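Local coordinates for putative type VI secretion protein (Escherichia coli, PDB 6SKI) that probably acts as an antibacterial toxin that hydrolyses phospholipids, a type VI secretion effector carried on the VgrG spike, at residues Q113-K116 with K117-S121; S173-M176 with G177-S181; V386-S389 with N390-R393. All blocks are in the same frame, centred on the assembly; numbering follows the deposited sequence.

Contact 1. Residues Q113-K116 with K117-S121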
loop_
_atom_site.group_PDB
_atom_site.type_symbol
_atom_site.label_atom_id
_atom_site.label_comp_id
_atom_site.label_asym_id
_atom_site.label_seq_id
_atom_site.Cartn_x
_atom_site.Cartn_y
_atom_site.Cartn_z
ATOM N N GLN A 113 1.950 2.976 25.213
ATOM C CA GLN A 113 2.056 4.407 25.474
ATOM C C GLN A 113 2.889 4.671 26.723
ATOM O O GLN A 113 3.916 5.342 26.633
ATOM C CB GLN A 113 0.660 5.018 25.592
ATOM C CG GLN A 113 0.023 5.355 24.262
ATOM C CD GLN A 113 -1.279 6.104 24.421
ATOM O OE1 GLN A 113 -1.938 6.010 25.453
ATOM N NE2 GLN A 113 -1.657 6.855 23.396
ATOM N N VAL A 114 2.503 4.132 27.874
ATOM C CA VAL A 114 3.273 4.250 29.104
ATOM C C VAL A 114 3.717 2.853 29.507
ATOM O O VAL A 114 2.884 1.949 29.650
ATOM C CB VAL A 114 2.458 4.914 30.224
ATOM C CG1 VAL A 114 3.141 4.713 31.563
ATOM C CG2 VAL A 114 2.268 6.389 29.939
ATOM N N LEU A 115 5.018 2.674 29.689
ATOM C CA LEU A 115 5.517 1.347 29.999
ATOM C C LEU A 115 5.306 1.030 31.473
ATOM O O LEU A 115 5.212 1.917 32.324
ATOM C CB LEU A 115 6.997 1.222 29.643
ATOM C CG LEU A 115 7.386 1.678 28.240
ATOM C CD1 LEU A 115 8.843 1.375 27.973
ATOM C CD2 LEU A 115 6.497 1.018 27.208
ATOM N N LYS A 116 5.225 -0.261 31.765
ATOM C CA LYS A 116 5.072 -0.712 33.134
ATOM C C LYS A 116 6.431 -0.736 33.826
ATOM O O LYS A 116 7.479 -0.540 33.209
ATOM C CB LYS A 116 4.415 -2.088 33.171
ATOM C CG LYS A 116 3.306 -2.251 32.150
ATOM C CD LYS A 116 2.144 -3.052 32.700
ATOM C CE LYS A 116 0.832 -2.554 32.125
ATOM N NZ LYS A 116 0.723 -1.071 32.195
ATOM N N LYS A 117 6.402 -0.975 35.137
ATOM C CA LYS A 117 7.636 -1.025 35.910
ATOM C C LYS A 117 8.562 -2.143 35.454
ATOM O O LYS A 117 9.767 -2.084 35.719
ATOM C CB LYS A 117 7.309 -1.200 37.394
ATOM C CG LYS A 117 7.033 0.098 38.134
ATOM C CD LYS A 117 6.485 -0.130 39.544
ATOM C CE LYS A 117 7.118 -1.309 40.292
ATOM N NZ LYS A 117 8.600 -1.444 40.144
ATOM N N ASP A 118 8.031 -3.156 34.770
ATOM C CA ASP A 118 8.797 -4.337 34.400
ATOM C C ASP A 118 8.812 -4.578 32.898
ATOM O O ASP A 118 9.390 -5.574 32.447
ATOM C CB ASP A 118 8.229 -5.565 35.115
ATOM C CG ASP A 118 9.081 -6.007 36.282
ATOM O OD1 ASP A 118 8.910 -7.154 36.741
ATOM O OD2 ASP A 118 9.922 -5.206 36.741
ATOM N N GLN A 119 8.200 -3.696 32.112
ATOM C CA GLN A 119 8.018 -3.951 30.689
ATOM C C GLN A 119 9.335 -3.776 29.944
ATOM O O GLN A 119 9.924 -2.690 29.954
ATOM C CB GLN A 119 6.950 -3.021 30.125
ATOM C CG GLN A 119 6.534 -3.361 28.715
ATOM C CD GLN A 119 5.347 -2.555 28.255
ATOM O OE1 GLN A 119 4.553 -2.081 29.064
ATOM N NE2 GLN A 119 5.216 -2.391 26.948
ATOM N N THR A 120 9.792 -4.842 29.290
ATOM C CA THR A 120 11.034 -4.832 28.529
ATOM C C THR A 120 10.803 -4.952 27.029
ATOM O O THR A 120 11.766 -5.128 26.277
ATOM C CB THR A 120 11.957 -5.955 29.006
ATOM O OG1 THR A 120 11.175 -7.096 29.375
ATOM C CG2 THR A 120 12.775 -5.498 30.200
ATOM N N SER A 121 9.556 -4.876 26.577
ATOM C CA SER A 121 9.252 -4.846 25.156
ATOM C C SER A 121 8.035 -3.964 24.948
ATOM O O SER A 121 7.030 -4.105 25.647
ATOM C CB SER A 121 8.989 -6.246 24.593
ATOM O OG SER A 121 9.831 -7.211 25.192
#
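Lys116 and Gln119 meet twice across a tight reversal of the chain. Gln119 N donates to Lys116 O at 3.4 Å, a weak bond, and the backbone torsions of Lys117 and Asp118 between them are close to those of a type I beta turn. The second link runs the other way: Gln119 OE1 accepts from Lys116 N at 3.3 Å, again weakly. Lys116 CG lies 3.3 Å from Gln119 OE1 as well. What brings the amide there is a Gln119 chain with CG anti to its own N (chi1 -171°), extended beyond CG. Leu115 crosses this chain at about a right angle, its CD2 3.7 Å from Gln119 NE2. Gln119 NE2 also donates to Ser121 O at 2.8 Å, with the oxygen close to the amide plane, and has a further partner in Asp112 OD1. Two bonds from NE2 and a weak one to OE1 should restrain the rotation of the amide. Lys117 and Asp118 lie at the exposed bend. Beyond it, Gln119 O is held by Arg33 and Thr120 pairs with Thr36, both in strand 22-43, as the chain enters strand 121-128; behind, Leu115 rests on Phe175 of helix 156-178.

Contact 2. Residues S173-M176 with G177-S181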
loop_
_atom_site.group_PDB
_atom_site.type_symbol
_atom_site.label_atom_id
_atom_site.label_comp_id
_atom_site.label_asym_id
_atom_site.label_seq_id
_atom_site.Cartn_x
_atom_site.Cartn_y
_atom_site.Cartn_z
ATOM N N SER A 173 8.732 10.521 19.045
ATOM C CA SER A 173 8.490 11.685 19.889
ATOM C C SER A 173 7.275 11.465 20.775
ATOM O O SER A 173 7.317 11.732 21.981
ATOM C CB SER A 173 8.301 12.932 19.027
ATOM O OG SER A 173 9.414 13.148 18.183
ATOM N N GLU A 174 6.181 10.970 20.196
ATOM C CA GLU A 174 4.978 10.732 20.986
ATOM C C GLU A 174 5.220 9.677 22.061
ATOM O O GLU A 174 4.799 9.844 23.214
ATOM C CB GLU A 174 3.827 10.313 20.074
ATOM C CG GLU A 174 3.369 11.400 19.120
ATOM C CD GLU A 174 2.371 10.892 18.098
ATOM O OE1 GLU A 174 2.031 9.692 18.141
ATOM O OE2 GLU A 174 1.928 11.694 17.251
ATOM N N PHE A 175 5.921 8.596 21.710
ATOM C CA PHE A 175 6.179 7.538 22.680
ATOM C C PHE A 175 7.005 8.046 23.848
ATOM O O PHE A 175 6.690 7.759 25.008
ATOM C CB PHE A 175 6.895 6.366 22.019
ATOM C CG PHE A 175 7.358 5.324 22.993
ATOM C CD1 PHE A 175 6.462 4.706 23.844
ATOM C CD2 PHE A 175 8.694 4.988 23.083
ATOM C CE1 PHE A 175 6.887 3.757 24.744
ATOM C CE2 PHE A 175 9.122 4.042 23.986
ATOM C CZ PHE A 175 8.219 3.429 24.817
ATOM N N MET A 176 8.062 8.804 23.572
ATOM C CA MET A 176 8.900 9.311 24.645
ATOM C C MET A 176 8.318 10.554 25.298
ATOM O O MET A 176 8.884 11.048 26.277
ATOM C CB MET A 176 10.308 9.592 24.123
ATOM C CG MET A 176 11.120 8.328 23.929
ATOM S SD MET A 176 11.361 7.430 25.470
ATOM C CE MET A 176 13.102 7.718 25.754
ATOM N N GLY A 177 7.202 11.064 24.783
ATOM C CA GLY A 177 6.457 12.098 25.467
ATOM C C GLY A 177 5.447 11.495 26.416
ATOM O O GLY A 177 5.044 12.132 27.393
ATOM N N PHE A 178 5.030 10.261 26.146
ATOM C CA PHE A 178 4.260 9.510 27.129
ATOM C C PHE A 178 5.126 8.935 28.239
ATOM O O PHE A 178 4.588 8.514 29.266
ATOM C CB PHE A 178 3.491 8.367 26.461
ATOM C CG PHE A 178 2.183 8.777 25.865
ATOM C CD1 PHE A 178 1.032 8.759 26.628
ATOM C CD2 PHE A 178 2.099 9.162 24.542
ATOM C CE1 PHE A 178 -0.175 9.131 26.086
ATOM C CE2 PHE A 178 0.894 9.538 23.994
ATOM C CZ PHE A 178 -0.245 9.521 24.767
ATOM N N ASN A 179 6.447 8.917 28.062
ATOM C CA ASN A 179 7.375 8.369 29.044
ATOM C C ASN A 179 8.420 9.440 29.350
ATOM O O ASN A 179 9.492 9.484 28.744
ATOM C CB ASN A 179 8.017 7.082 28.529
ATOM C CG ASN A 179 7.150 5.868 28.758
ATOM O OD1 ASN A 179 6.951 5.438 29.891
ATOM N ND2 ASN A 179 6.616 5.315 27.683
ATOM N N LEU A 180 8.101 10.304 30.307
ATOM C CA LEU A 180 8.955 11.429 30.652
ATOM C C LEU A 180 9.857 11.056 31.817
ATOM O O LEU A 180 9.438 10.348 32.738
ATOM C CB LEU A 180 8.111 12.652 31.006
ATOM C CG LEU A 180 7.316 13.242 29.842
ATOM C CD1 LEU A 180 6.253 14.197 30.355
ATOM C CD2 LEU A 180 8.234 13.932 28.853
ATOM N N SER A 181 11.102 11.538 31.767
ATOM C CA SER A 181 12.142 11.159 32.716
ATOM C C SER A 181 12.297 9.643 32.705
ATOM O O SER A 181 12.043 8.990 33.725
ATOM C CB SER A 181 11.820 11.666 34.123
ATOM O OG SER A 181 11.046 10.718 34.837
#
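Phe175 and Asn179 meet on the inner side of the C-terminal turn of helix 156-178, where the chain leaves the helix on its way to strand 184-195. The Asn179 amide nitrogen sits against one corner of the ring, with ND2 3.3 Å from Phe175 CE1. Ring and amide planes are 68° apart, and the nitrogen approaches obliquely. Phe175 sets its CG anti to the backbone N (chi1 172°), which leans the ring toward the helix C-terminus, where the Asn179 amide reaches back to it. Both residues are buried. Phe184 of strand 184-195 touches Asn179, and Met176 packs on Phe184 as well and on Pro182. Asn179 OD1 accepts a weak hydrogen bond from Leu115 N, a weak link from the helix end to the neighbouring loop.

Backbone bonding frays over the same turn. Gly177 N is shared between Ser173 O at 2.9 Å and Glu174 O at 3.1 Å, both weak bonds, while Phe178 N makes a sounder bond to Glu174 O at 3.0 Å and a weak one to Phe175 O. Glu174 O therefore serves two amides, a mixture of i to i+4 and i to i+3 bonds that fits a helix tightening as it runs out.

Toward solvent the contact is looser. Glu174 is exposed and its carboxylate turns back to Gln170 NE2; Ser173 OG likewise bonds within the helix, to Thr169 O. Leu180 makes only a light approach, CD2 lying 3.9 Å from Met176 O. The Phe178 ring is also exposed and meets the helix by its edge: Glu174 O lies near the ring plane, 3.1 Å from Phe178 CD2.

Contact 3. Residues V386-S389 with N390-R393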
loop_
_atom_site.group_PDB
_atom_site.type_symbol
_atom_site.label_atom_id
_atom_site.label_comp_id
_atom_site.label_asym_id
_atom_site.label_seq_id
_atom_site.Cartn_x
_atom_site.Cartn_y
_atom_site.Cartn_z
ATOM N N VAL A 386 -26.505 5.547 -38.600
ATOM C CA VAL A 386 -25.322 6.193 -39.150
ATOM C C VAL A 386 -25.789 7.183 -40.205
ATOM O O VAL A 386 -26.437 6.794 -41.184
ATOM C CB VAL A 386 -24.336 5.176 -39.745
ATOM C CG1 VAL A 386 -23.442 5.840 -40.776
ATOM C CG2 VAL A 386 -23.506 4.542 -38.647
ATOM N N ASN A 387 -25.471 8.458 -40.002
ATOM C CA ASN A 387 -25.855 9.498 -40.946
ATOM C C ASN A 387 -24.870 9.497 -42.107
ATOM O O ASN A 387 -23.748 9.998 -41.982
ATOM C CB ASN A 387 -25.888 10.860 -40.260
ATOM C CG ASN A 387 -27.225 11.154 -39.615
ATOM O OD1 ASN A 387 -27.402 12.190 -38.975
ATOM N ND2 ASN A 387 -28.177 10.242 -39.779
ATOM N N ASN A 388 -25.283 8.927 -43.235
ATOM C CA ASN A 388 -24.523 9.004 -44.478
ATOM C C ASN A 388 -25.493 9.403 -45.579
ATOM O O ASN A 388 -26.234 8.558 -46.094
ATOM C CB ASN A 388 -23.836 7.679 -44.797
ATOM C CG ASN A 388 -22.733 7.831 -45.821
ATOM O OD1 ASN A 388 -22.371 8.944 -46.195
ATOM N ND2 ASN A 388 -22.177 6.713 -46.263
ATOM N N SER A 389 -25.494 10.689 -45.932
ATOM C CA SER A 389 -26.414 11.175 -46.954
ATOM C C SER A 389 -26.081 10.593 -48.318
ATOM O O SER A 389 -26.977 10.366 -49.140
ATOM C CB SER A 389 -26.382 12.700 -46.998
ATOM O OG SER A 389 -25.068 13.183 -46.785
ATOM N N ASN A 390 -24.797 10.347 -48.576
ATOM C CA ASN A 390 -24.390 9.787 -49.857
ATOM C C ASN A 390 -25.035 8.428 -50.088
ATOM O O ASN A 390 -25.519 8.135 -51.186
ATOM C CB ASN A 390 -22.867 9.686 -49.916
ATOM C CG ASN A 390 -22.198 11.041 -49.928
ATOM O OD1 ASN A 390 -22.695 11.984 -50.540
ATOM N ND2 ASN A 390 -21.071 11.149 -49.244
ATOM N N GLN A 391 -25.049 7.582 -49.058
ATOM C CA GLN A 391 -25.706 6.286 -49.183
ATOM C C GLN A 391 -27.221 6.420 -49.110
ATOM O O GLN A 391 -27.945 5.604 -49.690
ATOM C CB GLN A 391 -25.186 5.328 -48.114
ATOM C CG GLN A 391 -23.742 4.909 -48.323
ATOM C CD GLN A 391 -23.573 3.845 -49.390
ATOM O OE1 GLN A 391 -24.016 4.007 -50.525
ATOM N NE2 GLN A 391 -22.926 2.746 -49.026
ATOM N N ARG A 392 -27.722 7.431 -48.397
ATOM C CA ARG A 392 -29.164 7.657 -48.375
ATOM C C ARG A 392 -29.691 7.965 -49.770
ATOM O O ARG A 392 -30.800 7.552 -50.127
ATOM C CB ARG A 392 -29.518 8.793 -47.417
ATOM C CG ARG A 392 -29.895 8.337 -46.026
ATOM C CD ARG A 392 -30.618 9.437 -45.268
ATOM N NE ARG A 392 -29.833 10.664 -45.166
ATOM C CZ ARG A 392 -28.886 10.875 -44.258
ATOM N NH1 ARG A 392 -28.598 9.940 -43.364
ATOM N NH2 ARG A 392 -28.228 12.025 -44.242
ATOM N N ARG A 393 -28.913 8.696 -50.570
ATOM C CA ARG A 393 -29.312 8.929 -51.953
ATOM C C ARG A 393 -29.263 7.645 -52.768
ATOM O O ARG A 393 -30.032 7.488 -53.722
ATOM C CB ARG A 393 -28.428 10.000 -52.588
ATOM C CG ARG A 393 -28.693 11.398 -52.073
ATOM C CD ARG A 393 -27.777 12.409 -52.729
ATOM N NE ARG A 393 -26.420 12.355 -52.199
ATOM C CZ ARG A 393 -25.368 11.941 -52.893
ATOM N NH1 ARG A 393 -25.518 11.539 -54.147
ATOM N NH2 ARG A 393 -24.168 11.926 -52.338
#
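A helix N-terminus forms this contact: Asn388 holds the N-cap position of helix 389-394, and side chains of the first turn pack back on the residues before it. Two backbone bonds establish the helical register, Arg392 N to Asn388 O at 3.0 Å and Arg393 N to Ser389 O at 2.9 Å. The cap side chain has CG anti to the backbone N (chi1 -163°), which lays its amide beside Asn390 and Gln391. Asn388 OD1 nevertheless stays 3.7 Å from Asn390 N, too long for a side-chain capping bond. The amide nitrogen instead packs against the aliphatic part of Gln391, with Asn388 ND2 3.2 Å from Gln391 CG, and the two amide planes stand 67° apart.

The setting of this short helix is consistent with a beta hairpin with a long connection. Strand 376-386 leads into it and strand 398-409 follows, and backbone bonding of Val386 with Gln398 joins the strands at the end where the connection leaves them. On the helix itself, Arg392 reaches back over the segment that precedes it. A bend at chi3 (-57°) lays one face of its guanidinium over the backbone of Asn388 and Ser389, where Arg392 NH2 lies 3.4 Å from Ser389 CA and equally close to Ser389 CB. Asn387 approaches the group obliquely, with Arg392 NH1 3.6 Å from Asn387 ND2, the amide and guanidinium planes being nearly perpendicular. Both of those atoms are donors, and the approach is therefore one of packing. Arg392 also touches Ile397 and Gln391 touches Val396, both residues of the chain that returns to strand 398-409.

Along the chain the three contacts follow one another without overlap. Contacts 1 and 2 form one neighbourhood, their centres 12 Å apart: Gln113 O lies 2.9 Å from Asn179 ND2, and Val114 CG2 packs on Phe178 O. Contact 1 feeds strand 121-128 and contact 2 leads toward strand 184-195, both parallel partners of strand 22-43, so together they lie beside the mixed sheet of what is, by family, an alpha/beta-hydrolase-like phospholipase. Contact 3 stands apart, about 80 Å from contact 2 and 84 Å from contact 1 between centres, on the opposite side of the chain's centre and on the connection between strands 376-386 and 398-409, outside that sheet. The contacts thus occupy two widely separated regions.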